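Local coordinates for protein Tox3 (Phaeosphaeria nodorum, PDB 6WES) that acts as a secreted necrotrophic effector (toxin) of a fungal wheat pathogen, probably through recognition that depends on the host susceptibility gene Snn3, at residues R25-R30 with Q100-G105; V47-A52 with D56-L61; L104-T109 with I115-P120; Q123-H128 with R149-I154. All coordinates share one frame; numbering follows the deposited sequence.

Contact 1: residues R25-R30 with Q100-G105; sequences RDVKVR and QPFTLG
Val29 and Phe102 approach each other from opposite directions, with the methyl CG2 of Val29 over the middle of one ring face, 3.7 Å from the centroid and 9° off the ring normal, a CH-pi contact. The first torsion of Val29 (chi1 -60°) sets CG2 between its own backbone N and carbonyl carbon, while the second methyl, CG1, reaches the rim of the ring, with Val29 CG1 3.6 Å from Phe102 CE2. Val27 approaches differently. Its CG1 lies at the ring edge, in plane, 3.9 Å from CE2 of Phe102, and its carbonyl oxygen also faces that edge, with Val27 O 3.7 Å from Phe102 CZ. The beta-branched valines suit strand 23-36, since each offers two methyls close to the backbone; the long flat phenylalanine spans the gap from strand 92-105, whose segment axis passes 9.1 Å away at 35°. Gln100 brings its aliphatic CG to Val27 CB and bends at chi2, turning its amide aside: NE2 donates to Pro101 O (3.0 Å, nearly straight) and to Gln123 O. Phe9, Thr11, Ala77 and Trp49 also pack on Phe102. No hydrogen bond links the two segments, so these non-adjacent strands of the beta barrel are held across its interior by apolar packing, and the buried amide nitrogen of Gln100 is satisfied by the carbonyls of Pro101 and Gln123.

Contact 2: residues V47-A52 with D56-L61; sequences VTWSNA and DRFDPL
Phe58 reaches across to the backbone of strand 45-53 and lays one ring face against Trp49 CB. This methylene stands 4.0 Å from the centroid of the Phe58 ring and 17° off its normal, a CH-pi contact displaced toward the rim; the closest approach is Trp49 CB to Phe58 CE1, 3.8 Å. The far edge of the ring fits against the peptide between Ser50 and Asn51: Phe58 CZ is 3.6 Å from Ser50 C, and Asn51 N lies in the ring plane, 3.8 Å from Phe58 CE2. A phenylalanine suits this place because its flat ring can use face and edge at once. In Trp49, CG is anti to the carbonyl carbon (chi1 -64°), which carries the indole away and leaves CB against Phe58; the two aromatic systems are oblique, with planes at 33° and the five-membered ring 5.8 Å from the Phe58 ring between centroids. Toward the solvent side the contact thins. Exposed Asn51 adds little packing, and its OD1 instead accepts a hydrogen bond from Val55 N in the intervening turn. Asp56 directs CB away from strand 45-53 and spends OD2 on Asp80 N; with Arg57 it forms a classic beta bulge opposite Ile78. Strand 57-59 is an outermost strand of the sheet and pairs with strand 72-85; Phe58 touches Ile75, Ala77 and Val29, and Trp49 extends inward to Phe102 and Leu104.

Contact 3: residues L104-T109 with I115-P120; sequences LGFDRT and IYLTPP
Phe106 and Leu117 are paired in a single antiparallel bridge, a non-hydrogen-bonded pair with CA atoms 4.4 Å apart, flanked by two backbone hydrogen bonds. Asp107 N donates to Tyr116 O at 2.9 Å in a nearly straight bond (170°). Thr118 N donates to Gly105 O at 3.0 Å, coming from above the carbonyl plane instead of along a lone pair. That oxygen also receives a CA-H...O contact from Leu117 CA at 3.2 Å. Gly105 suits this position: lacking a side chain, it leaves room for Thr118 OG1, which stands 3.4 Å from Gly105 CA. On one side, the branched end of Leu117 lies between two apolar partners: its CD2 touches Phe106 CE1 at 3.5 Å, the two side chains lying side by side and pointing the same way, and also meets Leu104 CD1 at 4.0 Å. Asp107 CB instead packs near Tyr116 CD2 and Thr118 CG2; with CG of Asp107 anti to the backbone N (chi1 179°), the carboxylate stays beside its own segment, where OD1 takes the Thr109 hydroxyl. A water accepts from Gly105 N and lies 3.2 Å from Thr118 O. Further out, Arg108 binds the carbonyls of Pro41, Gln43 and Ala70. The bridge closes the excursion between Phe106 and Leu117, within the loop joining strands 92-105 and 126-133; Leu104 packs on Phe9, Ile33 and Val47 of the barrel, and Phe106 on Leu45.

Contact 4: residues Q123-H128 with R149-I154; sequences QRPTMH and RTYGAI
Tyr151 receives the backbone of Arg124 on one ring face, and this CH-pi contact is the centre of the meeting: Arg124 CA lies 3.6 Å from the ring centroid, 12° off the normal. Arg124 N is over the same ring, 3.4 Å from Tyr151 CE2. The first torsion of Tyr151 (chi1 62°) puts the ring between its own backbone N and carbonyl carbon and so stands it up against residues 123-125. Apolar contacts extend this on either side of Arg124 CA. Pro125 CD packs on Tyr151 CB at 3.7 Å, near the base of the ring, while Arg124 CB lies 3.6 Å from Tyr151 CZ, toward the hydroxyl end. From there the extended arginine chain crosses the tyrosine at about a right angle, and its charged end leads away from the strand. The contact joins the lead-in to strand 126-133 with strand 144-153, its hairpin partner; proline, which has no N-H to donate, suits that entry, and Pro125 is buried against Leu98 and Ser13. The polar links run to residues outside the pair: Pro125 O accepts from Thr148 OG1, and Gln123 OE1 from Thr103 OG1.

In the fold
This chain is the C-terminal part of the protein, probably the mature effector left after pro-domain removal. The centre of contact 1 lies about 4 Å from that of the chain. Contact 2, about 9 Å away between centres, is joined to it through neighbouring strands 23-36 and 45-53, with Arg30 O probably bonded to Ser50 N and Val29 shared between Phe102 and Phe58. Contact 4, about 10 Å from contact 1, connects through Gln123 to Gln100 and Thr103. Contact 3, about 16 Å from contact 1, shares Leu104 and Gly105 with it and meets contact 2 where Leu104 packs on Val47 and Trp49. Contacts 3 and 4 are farthest apart, about 23 Å between centres, yet consecutive in sequence.

Contact 1: residues R25-R30 with Q100-G105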
loop_
_atom_site.group_PDB
_atom_site.type_symbol
_atom_site.label_atom_id
_atom_site.label_comp_id
_atom_site.label_asym_id
_atom_site.label_seq_id
_atom_site.Cartn_x
_atom_site.Cartn_y
_atom_site.Cartn_z
ATOM N N ARG A 25 -11.624 2.390 2.423
ATOM C CA ARG A 25 -10.487 1.929 3.207
ATOM C C ARG A 25 -9.383 2.970 3.173
ATOM O O ARG A 25 -9.119 3.562 2.124
ATOM C CB ARG A 25 -9.887 0.647 2.611
ATOM C CG ARG A 25 -10.852 -0.535 2.533
ATOM C CD ARG A 25 -10.819 -1.329 3.821
ATOM N NE ARG A 25 -11.642 -0.726 4.855
ATOM C CZ ARG A 25 -11.572 -1.083 6.136
ATOM N NH1 ARG A 25 -12.348 -0.507 7.043
ATOM N NH2 ARG A 25 -10.725 -2.029 6.506
ATOM N N ASP A 26 -8.705 3.145 4.309
ATOM C CA ASP A 26 -7.485 3.939 4.413
ATOM C C ASP A 26 -6.315 2.976 4.585
ATOM O O ASP A 26 -6.386 2.062 5.406
ATOM C CB ASP A 26 -7.527 4.856 5.643
ATOM C CG ASP A 26 -8.361 6.097 5.436
ATOM O OD1 ASP A 26 -9.100 6.159 4.441
ATOM O OD2 ASP A 26 -8.316 7.016 6.291
ATOM N N VAL A 27 -5.244 3.197 3.831
ATOM C CA VAL A 27 -4.026 2.395 3.914
ATOM C C VAL A 27 -2.872 3.362 4.124
ATOM O O VAL A 27 -2.733 4.330 3.366
ATOM C CB VAL A 27 -3.811 1.575 2.628
ATOM C CG1 VAL A 27 -2.539 0.744 2.732
ATOM C CG2 VAL A 27 -5.001 0.661 2.380
ATOM N N LYS A 28 -2.069 3.133 5.152
ATOM C CA LYS A 28 -0.930 4.002 5.427
ATOM C C LYS A 28 0.332 3.167 5.561
ATOM O O LYS A 28 0.313 2.072 6.139
ATOM C CB LYS A 28 -1.137 4.806 6.721
ATOM C CG LYS A 28 -2.303 5.774 6.679
ATOM C CD LYS A 28 -2.445 6.473 8.005
ATOM C CE LYS A 28 -3.702 7.337 8.056
ATOM N NZ LYS A 28 -3.807 8.053 9.371
ATOM N N VAL A 29 1.429 3.684 5.011
ATOM C CA VAL A 29 2.716 3.006 5.079
ATOM C C VAL A 29 3.786 3.994 5.512
ATOM O O VAL A 29 3.621 5.213 5.417
ATOM C CB VAL A 29 3.105 2.360 3.739
ATOM C CG1 VAL A 29 2.059 1.314 3.321
ATOM C CG2 VAL A 29 3.276 3.428 2.641
ATOM N N ARG A 30 4.913 3.446 5.971
ATOM C CA ARG A 30 6.106 4.212 6.288
ATOM C C ARG A 30 7.241 3.614 5.473
ATOM O O ARG A 30 7.286 2.391 5.271
ATOM C CB ARG A 30 6.411 4.076 7.785
ATOM C CG ARG A 30 7.734 4.690 8.222
ATOM C CD ARG A 30 7.819 4.712 9.718
ATOM N NE ARG A 30 9.192 4.955 10.131
ATOM C CZ ARG A 30 9.544 5.604 11.235
ATOM N NH1 ARG A 30 8.623 6.106 12.051
ATOM N NH2 ARG A 30 10.827 5.765 11.504
ATOM N N GLN A 100 -2.888 -1.944 -2.815
ATOM C CA GLN A 100 -2.659 -0.500 -2.889
ATOM C C GLN A 100 -1.196 -0.203 -3.194
ATOM O O GLN A 100 -0.327 -0.419 -2.325
ATOM C CB GLN A 100 -3.078 0.117 -1.557
ATOM C CG GLN A 100 -2.790 1.615 -1.405
ATOM C CD GLN A 100 -3.547 2.440 -2.417
ATOM O OE1 GLN A 100 -4.763 2.605 -2.304
ATOM N NE2 GLN A 100 -2.840 2.964 -3.422
ATOM N N PRO A 101 -0.853 0.272 -4.387
ATOM C CA PRO A 101 0.544 0.616 -4.685
ATOM C C PRO A 101 0.962 1.912 -4.015
ATOM O O PRO A 101 0.146 2.811 -3.780
ATOM C CB PRO A 101 0.567 0.794 -6.209
ATOM C CG PRO A 101 -0.733 0.265 -6.715
ATOM C CD PRO A 101 -1.722 0.366 -5.575
ATOM N N PHE A 102 2.265 1.997 -3.716
ATOM C CA PHE A 102 2.916 3.236 -3.293
ATOM C C PHE A 102 4.261 3.334 -3.994
ATOM O O PHE A 102 4.921 2.320 -4.224
ATOM C CB PHE A 102 3.191 3.271 -1.779
ATOM C CG PHE A 102 1.949 3.326 -0.927
ATOM C CD1 PHE A 102 1.349 4.547 -0.665
ATOM C CD2 PHE A 102 1.388 2.162 -0.392
ATOM C CE1 PHE A 102 0.203 4.626 0.103
ATOM C CE2 PHE A 102 0.227 2.218 0.399
ATOM C CZ PHE A 102 -0.352 3.455 0.642
ATOM N N THR A 103 4.659 4.553 -4.345
ATOM C CA THR A 103 5.924 4.785 -5.022
ATOM C C THR A 103 6.682 5.864 -4.275
ATOM O O THR A 103 6.106 6.891 -3.909
ATOM C CB THR A 103 5.729 5.194 -6.482
ATOM O OG1 THR A 103 5.099 4.114 -7.183
ATOM C CG2 THR A 103 7.054 5.562 -7.169
ATOM N N LEU A 104 7.959 5.614 -4.055
ATOM C CA LEU A 104 8.890 6.557 -3.461
ATOM C C LEU A 104 9.761 7.080 -4.596
ATOM O O LEU A 104 10.429 6.286 -5.272
ATOM C CB LEU A 104 9.726 5.781 -2.442
ATOM C CG LEU A 104 10.773 6.444 -1.583
ATOM C CD1 LEU A 104 10.161 7.475 -0.673
ATOM C CD2 LEU A 104 11.473 5.357 -0.786
ATOM N N GLY A 105 9.763 8.395 -4.805
ATOM C CA GLY A 105 10.540 9.025 -5.865
ATOM C C GLY A 105 11.723 9.781 -5.286
ATOM O O GLY A 105 11.590 10.454 -4.262
#

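Contact 2: residues V47-A52 with D56-L61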
loop_
_atom_site.group_PDB
_atom_site.type_symbol
_atom_site.label_atom_id
_atom_site.label_comp_id
_atom_site.label_asym_id
_atom_site.label_seq_id
_atom_site.Cartn_x
_atom_site.Cartn_y
_atom_site.Cartn_z
ATOM N N VAL A 47 15.699 0.448 1.179
ATOM C CA VAL A 47 14.419 0.961 1.656
ATOM C C VAL A 47 13.699 -0.143 2.422
ATOM O O VAL A 47 13.624 -1.289 1.952
ATOM C CB VAL A 47 13.568 1.455 0.472
ATOM C CG1 VAL A 47 12.182 1.854 0.918
ATOM C CG2 VAL A 47 14.256 2.632 -0.234
ATOM N N THR A 48 13.162 0.193 3.589
ATOM C CA THR A 48 12.276 -0.716 4.318
ATOM C C THR A 48 10.889 -0.092 4.367
ATOM O O THR A 48 10.701 0.959 4.994
ATOM C CB THR A 48 12.799 -0.937 5.738
ATOM O OG1 THR A 48 14.071 -1.607 5.671
ATOM C CG2 THR A 48 11.831 -1.794 6.592
ATOM N N TRP A 49 9.917 -0.742 3.740
ATOM C CA TRP A 49 8.515 -0.337 3.865
ATOM C C TRP A 49 7.913 -1.038 5.075
ATOM O O TRP A 49 8.215 -2.222 5.329
ATOM C CB TRP A 49 7.717 -0.776 2.636
ATOM C CG TRP A 49 8.119 -0.153 1.321
ATOM C CD1 TRP A 49 8.959 -0.679 0.391
ATOM C CD2 TRP A 49 7.633 1.079 0.775
ATOM N NE1 TRP A 49 9.030 0.144 -0.709
ATOM C CE2 TRP A 49 8.224 1.229 -0.493
ATOM C CE3 TRP A 49 6.743 2.056 1.235
ATOM C CZ2 TRP A 49 7.951 2.318 -1.318
ATOM C CZ3 TRP A 49 6.463 3.136 0.409
ATOM C CH2 TRP A 49 7.074 3.257 -0.847
ATOM N N SER A 50 7.029 -0.348 5.789
ATOM C CA SER A 50 6.364 -0.970 6.929
ATOM C C SER A 50 4.928 -0.475 7.047
ATOM O O SER A 50 4.554 0.571 6.512
ATOM C CB SER A 50 7.123 -0.730 8.233
ATOM O OG SER A 50 7.194 0.656 8.503
ATOM N N ASN A 51 4.120 -1.260 7.755
ATOM C CA ASN A 51 2.723 -0.916 7.981
ATOM C C ASN A 51 2.609 0.278 8.918
ATOM O O ASN A 51 3.264 0.325 9.970
ATOM C CB ASN A 51 2.029 -2.105 8.655
ATOM C CG ASN A 51 0.570 -1.811 8.992
ATOM O OD1 ASN A 51 -0.142 -1.187 8.212
ATOM N ND2 ASN A 51 0.127 -2.264 10.152
ATOM N N ALA A 52 1.778 1.249 8.546
ATOM C CA ALA A 52 1.266 2.233 9.489
ATOM C C ALA A 52 -0.225 2.065 9.755
ATOM O O ALA A 52 -0.666 2.295 10.880
ATOM C CB ALA A 52 1.579 3.667 9.019
ATOM N N ASP A 56 -1.425 -5.765 5.789
ATOM C CA ASP A 56 -1.156 -7.107 6.287
ATOM C C ASP A 56 0.152 -7.674 5.759
ATOM O O ASP A 56 0.792 -8.487 6.439
ATOM C CB ASP A 56 -2.332 -8.005 5.909
ATOM C CG ASP A 56 -3.604 -7.554 6.580
ATOM O OD1 ASP A 56 -3.630 -7.627 7.810
ATOM O OD2 ASP A 56 -4.551 -7.055 5.926
ATOM N N ARG A 57 0.570 -7.270 4.565
ATOM C CA ARG A 57 1.842 -7.700 3.988
ATOM C C ARG A 57 2.088 -6.826 2.778
ATOM O O ARG A 57 1.163 -6.206 2.241
ATOM C CB ARG A 57 1.861 -9.186 3.595
ATOM C CG ARG A 57 0.799 -9.579 2.604
ATOM C CD ARG A 57 0.822 -11.085 2.288
ATOM N NE ARG A 57 -0.341 -11.415 1.481
ATOM C CZ ARG A 57 -0.374 -11.345 0.152
ATOM N NH1 ARG A 57 0.710 -11.000 -0.532
ATOM N NH2 ARG A 57 -1.511 -11.615 -0.492
ATOM N N PHE A 58 3.331 -6.785 2.343
ATOM C CA PHE A 58 3.721 -6.105 1.125
ATOM C C PHE A 58 4.063 -7.137 0.064
ATOM O O PHE A 58 4.466 -8.261 0.374
ATOM C CB PHE A 58 4.937 -5.223 1.362
ATOM C CG PHE A 58 4.647 -4.005 2.209
ATOM C CD1 PHE A 58 4.282 -2.821 1.614
ATOM C CD2 PHE A 58 4.753 -4.056 3.599
ATOM C CE1 PHE A 58 4.043 -1.694 2.382
ATOM C CE2 PHE A 58 4.500 -2.931 4.373
ATOM C CZ PHE A 58 4.152 -1.754 3.768
ATOM N N ASP A 59 3.889 -6.766 -1.193
ATOM C CA ASP A 59 4.209 -7.647 -2.299
ATOM C C ASP A 59 5.023 -6.854 -3.313
ATOM O O ASP A 59 4.600 -5.757 -3.728
ATOM C CB ASP A 59 2.936 -8.135 -2.967
ATOM C CG ASP A 59 3.200 -8.845 -4.295
ATOM O OD1 ASP A 59 2.586 -8.469 -5.291
ATOM O OD2 ASP A 59 3.990 -9.811 -4.355
ATOM N N PRO A 60 6.204 -7.349 -3.727
ATOM C CA PRO A 60 6.901 -8.491 -3.120
ATOM C C PRO A 60 7.583 -8.043 -1.814
ATOM O O PRO A 60 7.057 -7.198 -1.141
ATOM C CB PRO A 60 7.930 -8.878 -4.181
ATOM C CG PRO A 60 8.140 -7.695 -4.980
ATOM C CD PRO A 60 6.916 -6.811 -4.895
ATOM N N LEU A 61 8.719 -8.607 -1.455
ATOM C CA LEU A 61 9.292 -8.334 -0.145
ATOM C C LEU A 61 9.490 -6.827 0.090
ATOM O O LEU A 61 10.028 -6.142 -0.794
ATOM C CB LEU A 61 10.628 -9.057 -0.083
ATOM C CG LEU A 61 11.252 -9.200 1.275
ATOM C CD1 LEU A 61 10.489 -10.217 2.065
ATOM C CD2 LEU A 61 12.709 -9.615 1.075
#

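Contact 3: residues L104-T109 with I115-P120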
loop_
_atom_site.group_PDB
_atom_site.type_symbol
_atom_site.label_atom_id
_atom_site.label_comp_id
_atom_site.label_asym_id
_atom_site.label_seq_id
_atom_site.Cartn_x
_atom_site.Cartn_y
_atom_site.Cartn_z
ATOM N N LEU A 104 7.959 5.614 -4.055
ATOM C CA LEU A 104 8.890 6.557 -3.461
ATOM C C LEU A 104 9.761 7.080 -4.596
ATOM O O LEU A 104 10.429 6.286 -5.272
ATOM C CB LEU A 104 9.726 5.781 -2.442
ATOM C CG LEU A 104 10.773 6.444 -1.583
ATOM C CD1 LEU A 104 10.161 7.475 -0.673
ATOM C CD2 LEU A 104 11.473 5.357 -0.786
ATOM N N GLY A 105 9.763 8.395 -4.805
ATOM C CA GLY A 105 10.540 9.025 -5.865
ATOM C C GLY A 105 11.723 9.781 -5.286
ATOM O O GLY A 105 11.590 10.454 -4.262
ATOM N N PHE A 106 12.863 9.705 -5.974
ATOM C CA PHE A 106 14.085 10.390 -5.565
ATOM C C PHE A 106 14.523 11.411 -6.610
ATOM O O PHE A 106 14.256 11.270 -7.812
ATOM C CB PHE A 106 15.239 9.393 -5.401
ATOM C CG PHE A 106 14.988 8.359 -4.340
ATOM C CD1 PHE A 106 15.249 8.649 -3.008
ATOM C CD2 PHE A 106 14.472 7.116 -4.661
ATOM C CE1 PHE A 106 15.004 7.734 -2.017
ATOM C CE2 PHE A 106 14.250 6.163 -3.651
ATOM C CZ PHE A 106 14.499 6.484 -2.329
ATOM N N ASP A 107 15.218 12.439 -6.138
ATOM C CA ASP A 107 15.933 13.373 -7.010
ATOM C C ASP A 107 17.417 13.254 -6.673
ATOM O O ASP A 107 17.927 13.947 -5.783
ATOM C CB ASP A 107 15.450 14.806 -6.849
ATOM C CG ASP A 107 16.198 15.788 -7.744
ATOM O OD1 ASP A 107 17.184 15.404 -8.407
ATOM O OD2 ASP A 107 15.768 16.954 -7.794
ATOM N N ARG A 108 18.118 12.385 -7.416
ATOM C CA ARG A 108 19.512 12.110 -7.094
ATOM C C ARG A 108 20.428 13.271 -7.444
ATOM O O ARG A 108 21.564 13.301 -6.966
ATOM C CB ARG A 108 20.004 10.800 -7.705
ATOM C CG ARG A 108 19.409 9.550 -7.030
ATOM C CD ARG A 108 19.997 8.327 -7.636
ATOM N NE ARG A 108 19.560 7.046 -7.088
ATOM C CZ ARG A 108 20.107 6.440 -6.039
ATOM N NH1 ARG A 108 21.051 7.046 -5.338
ATOM N NH2 ARG A 108 19.701 5.223 -5.666
ATOM N N THR A 109 19.965 14.239 -8.245
ATOM C CA THR A 109 20.780 15.436 -8.479
ATOM C C THR A 109 20.949 16.291 -7.233
ATOM O O THR A 109 21.834 17.161 -7.215
ATOM C CB THR A 109 20.236 16.313 -9.621
ATOM O OG1 THR A 109 19.092 17.055 -9.180
ATOM C CG2 THR A 109 19.887 15.483 -10.850
ATOM N N ILE A 115 19.189 11.937 1.440
ATOM C CA ILE A 115 18.137 11.672 0.448
ATOM C C ILE A 115 17.458 12.981 0.042
ATOM O O ILE A 115 17.531 14.006 0.730
ATOM C CB ILE A 115 17.091 10.681 0.978
ATOM C CG1 ILE A 115 16.297 11.280 2.139
ATOM C CG2 ILE A 115 17.766 9.333 1.329
ATOM C CD1 ILE A 115 15.027 10.473 2.440
ATOM N N TYR A 116 16.742 12.918 -1.072
ATOM C CA TYR A 116 15.913 14.047 -1.504
ATOM C C TYR A 116 14.782 13.417 -2.288
ATOM O O TYR A 116 15.046 12.662 -3.231
ATOM C CB TYR A 116 16.697 15.001 -2.404
ATOM C CG TYR A 116 16.090 16.373 -2.552
ATOM C CD1 TYR A 116 16.646 17.463 -1.901
ATOM C CD2 TYR A 116 14.959 16.561 -3.332
ATOM C CE1 TYR A 116 16.117 18.741 -2.034
ATOM C CE2 TYR A 116 14.409 17.857 -3.474
ATOM C CZ TYR A 116 14.990 18.911 -2.804
ATOM O OH TYR A 116 14.476 20.186 -2.941
ATOM N N LEU A 117 13.540 13.651 -1.864
ATOM C CA LEU A 117 12.384 12.990 -2.458
ATOM C C LEU A 117 11.600 13.939 -3.348
ATOM O O LEU A 117 11.720 15.160 -3.255
ATOM C CB LEU A 117 11.460 12.416 -1.378
ATOM C CG LEU A 117 12.182 11.547 -0.344
ATOM C CD1 LEU A 117 11.155 11.101 0.695
ATOM C CD2 LEU A 117 12.878 10.349 -0.972
ATOM N N THR A 118 10.808 13.339 -4.245
ATOM C CA THR A 118 9.902 14.100 -5.064
ATOM C C THR A 118 8.483 13.871 -4.573
ATOM O O THR A 118 8.199 12.845 -3.953
ATOM C CB THR A 118 10.049 13.667 -6.528
ATOM O OG1 THR A 118 9.862 12.261 -6.645
ATOM C CG2 THR A 118 11.455 14.017 -7.014
ATOM N N PRO A 119 7.570 14.802 -4.807
ATOM C CA PRO A 119 6.237 14.689 -4.189
ATOM C C PRO A 119 5.488 13.473 -4.700
ATOM O O PRO A 119 5.483 13.183 -5.906
ATOM C CB PRO A 119 5.538 15.989 -4.618
ATOM C CG PRO A 119 6.663 16.944 -4.852
ATOM C CD PRO A 119 7.776 16.120 -5.429
ATOM N N PRO A 120 4.842 12.741 -3.816
ATOM C CA PRO A 120 4.113 11.551 -4.242
ATOM C C PRO A 120 2.748 11.902 -4.805
ATOM O O PRO A 120 2.173 12.954 -4.527
ATOM C CB PRO A 120 3.935 10.792 -2.929
ATOM C CG PRO A 120 3.787 11.872 -1.926
ATOM C CD PRO A 120 4.741 12.955 -2.361
HETATM O O HOH W 1 7.528 9.775 -3.431
#

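Contact 4: residues Q123-H128 with R149-I154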
loop_
_atom_site.group_PDB
_atom_site.type_symbol
_atom_site.label_atom_id
_atom_site.label_comp_id
_atom_site.label_asym_id
_atom_site.label_seq_id
_atom_site.Cartn_x
_atom_site.Cartn_y
_atom_site.Cartn_z
ATOM N N GLN A 123 -1.807 6.485 -5.993
ATOM C CA GLN A 123 -1.850 5.505 -7.061
ATOM C C GLN A 123 -3.126 4.691 -6.950
ATOM O O GLN A 123 -3.611 4.410 -5.846
ATOM C CB GLN A 123 -0.634 4.597 -7.018
ATOM C CG GLN A 123 0.606 5.297 -7.587
ATOM C CD GLN A 123 1.746 4.331 -7.726
ATOM O OE1 GLN A 123 2.570 4.219 -6.823
ATOM N NE2 GLN A 123 1.790 3.600 -8.837
ATOM N N ARG A 124 -3.664 4.326 -8.100
ATOM C CA ARG A 124 -4.936 3.610 -8.154
ATOM C C ARG A 124 -4.801 2.212 -7.566
ATOM O O ARG A 124 -3.961 1.423 -8.029
ATOM C CB ARG A 124 -5.378 3.498 -9.613
ATOM C CG ARG A 124 -6.759 2.857 -9.820
ATOM C CD ARG A 124 -7.128 2.803 -11.328
ATOM N NE ARG A 124 -8.418 2.145 -11.564
ATOM C CZ ARG A 124 -9.167 2.330 -12.651
ATOM N NH1 ARG A 124 -8.762 3.147 -13.616
ATOM N NH2 ARG A 124 -10.329 1.701 -12.769
ATOM N N PRO A 125 -5.591 1.855 -6.561
ATOM C CA PRO A 125 -5.584 0.497 -6.019
ATOM C C PRO A 125 -6.615 -0.360 -6.746
ATOM O O PRO A 125 -7.380 0.127 -7.578
ATOM C CB PRO A 125 -6.032 0.728 -4.577
ATOM C CG PRO A 125 -7.032 1.879 -4.694
ATOM C CD PRO A 125 -6.485 2.769 -5.807
ATOM N N THR A 126 -6.614 -1.650 -6.432
ATOM C CA THR A 126 -7.680 -2.543 -6.863
ATOM C C THR A 126 -8.197 -3.315 -5.661
ATOM O O THR A 126 -7.449 -3.597 -4.721
ATOM C CB THR A 126 -7.206 -3.528 -7.926
ATOM O OG1 THR A 126 -6.139 -4.341 -7.407
ATOM C CG2 THR A 126 -6.737 -2.778 -9.177
ATOM N N MET A 127 -9.476 -3.653 -5.677
ATOM C CA MET A 127 -10.074 -4.478 -4.643
ATOM C C MET A 127 -10.652 -5.719 -5.291
ATOM O O MET A 127 -11.046 -5.704 -6.463
ATOM C CB MET A 127 -11.173 -3.748 -3.868
ATOM C CG MET A 127 -11.699 -4.542 -2.653
ATOM S SD MET A 127 -12.852 -3.623 -1.614
ATOM C CE MET A 127 -11.644 -2.510 -0.850
ATOM N N HIS A 128 -10.684 -6.796 -4.519
ATOM C CA HIS A 128 -11.028 -8.122 -4.991
ATOM C C HIS A 128 -11.929 -8.752 -3.941
ATOM O O HIS A 128 -11.699 -8.567 -2.746
ATOM C CB HIS A 128 -9.697 -8.889 -5.177
ATOM C CG HIS A 128 -8.726 -8.141 -6.042
ATOM N ND1 HIS A 128 -8.655 -8.345 -7.401
ATOM C CD2 HIS A 128 -7.844 -7.144 -5.762
ATOM C CE1 HIS A 128 -7.758 -7.526 -7.922
ATOM N NE2 HIS A 128 -7.257 -6.777 -6.950
ATOM N N ARG A 149 -14.161 3.216 -7.235
ATOM C CA ARG A 149 -14.977 4.409 -7.405
ATOM C C ARG A 149 -14.134 5.666 -7.366
ATOM O O ARG A 149 -14.337 6.567 -8.176
ATOM C CB ARG A 149 -16.073 4.482 -6.356
ATOM C CG ARG A 149 -17.199 5.350 -6.935
ATOM C CD ARG A 149 -18.152 5.787 -5.924
ATOM N NE ARG A 149 -18.902 4.658 -5.411
ATOM C CZ ARG A 149 -19.730 4.770 -4.392
ATOM N NH1 ARG A 149 -19.932 5.963 -3.844
ATOM N NH2 ARG A 149 -20.352 3.698 -3.933
ATOM N N THR A 150 -13.188 5.742 -6.433
ATOM C CA THR A 150 -12.329 6.911 -6.323
ATOM C C THR A 150 -11.163 6.542 -5.416
ATOM O O THR A 150 -11.212 5.539 -4.707
ATOM C CB THR A 150 -13.098 8.137 -5.806
ATOM O OG1 THR A 150 -12.248 9.282 -5.901
ATOM C CG2 THR A 150 -13.578 7.959 -4.368
ATOM N N TYR A 151 -10.115 7.365 -5.452
ATOM C CA TYR A 151 -8.977 7.194 -4.553
ATOM C C TYR A 151 -8.268 8.534 -4.431
ATOM O O TYR A 151 -8.399 9.404 -5.303
ATOM C CB TYR A 151 -8.021 6.084 -5.019
ATOM C CG TYR A 151 -7.389 6.359 -6.351
ATOM C CD1 TYR A 151 -8.051 6.074 -7.523
ATOM C CD2 TYR A 151 -6.111 6.918 -6.442
ATOM C CE1 TYR A 151 -7.475 6.341 -8.751
ATOM C CE2 TYR A 151 -5.536 7.190 -7.693
ATOM C CZ TYR A 151 -6.234 6.882 -8.822
ATOM O OH TYR A 151 -5.709 7.124 -10.083
ATOM N N GLY A 152 -7.512 8.706 -3.352
ATOM C CA GLY A 152 -6.805 9.964 -3.172
ATOM C C GLY A 152 -6.109 10.010 -1.834
ATOM O O GLY A 152 -6.069 9.010 -1.116
ATOM N N ALA A 153 -5.518 11.162 -1.536
ATOM C CA ALA A 153 -4.785 11.322 -0.288
ATOM C C ALA A 153 -5.732 11.279 0.906
ATOM O O ALA A 153 -6.916 11.600 0.805
ATOM C CB ALA A 153 -4.062 12.669 -0.307
ATOM N N ILE A 154 -5.203 10.872 2.050
ATOM C CA ILE A 154 -5.974 10.924 3.290
ATOM C C ILE A 154 -5.899 12.344 3.835
ATOM O O ILE A 154 -4.791 12.882 3.966
ATOM C CB ILE A 154 -5.425 9.925 4.299
ATOM C CG1 ILE A 154 -5.562 8.495 3.762
ATOM C CG2 ILE A 154 -6.158 10.073 5.636
ATOM C CD1 ILE A 154 -4.925 7.436 4.687
#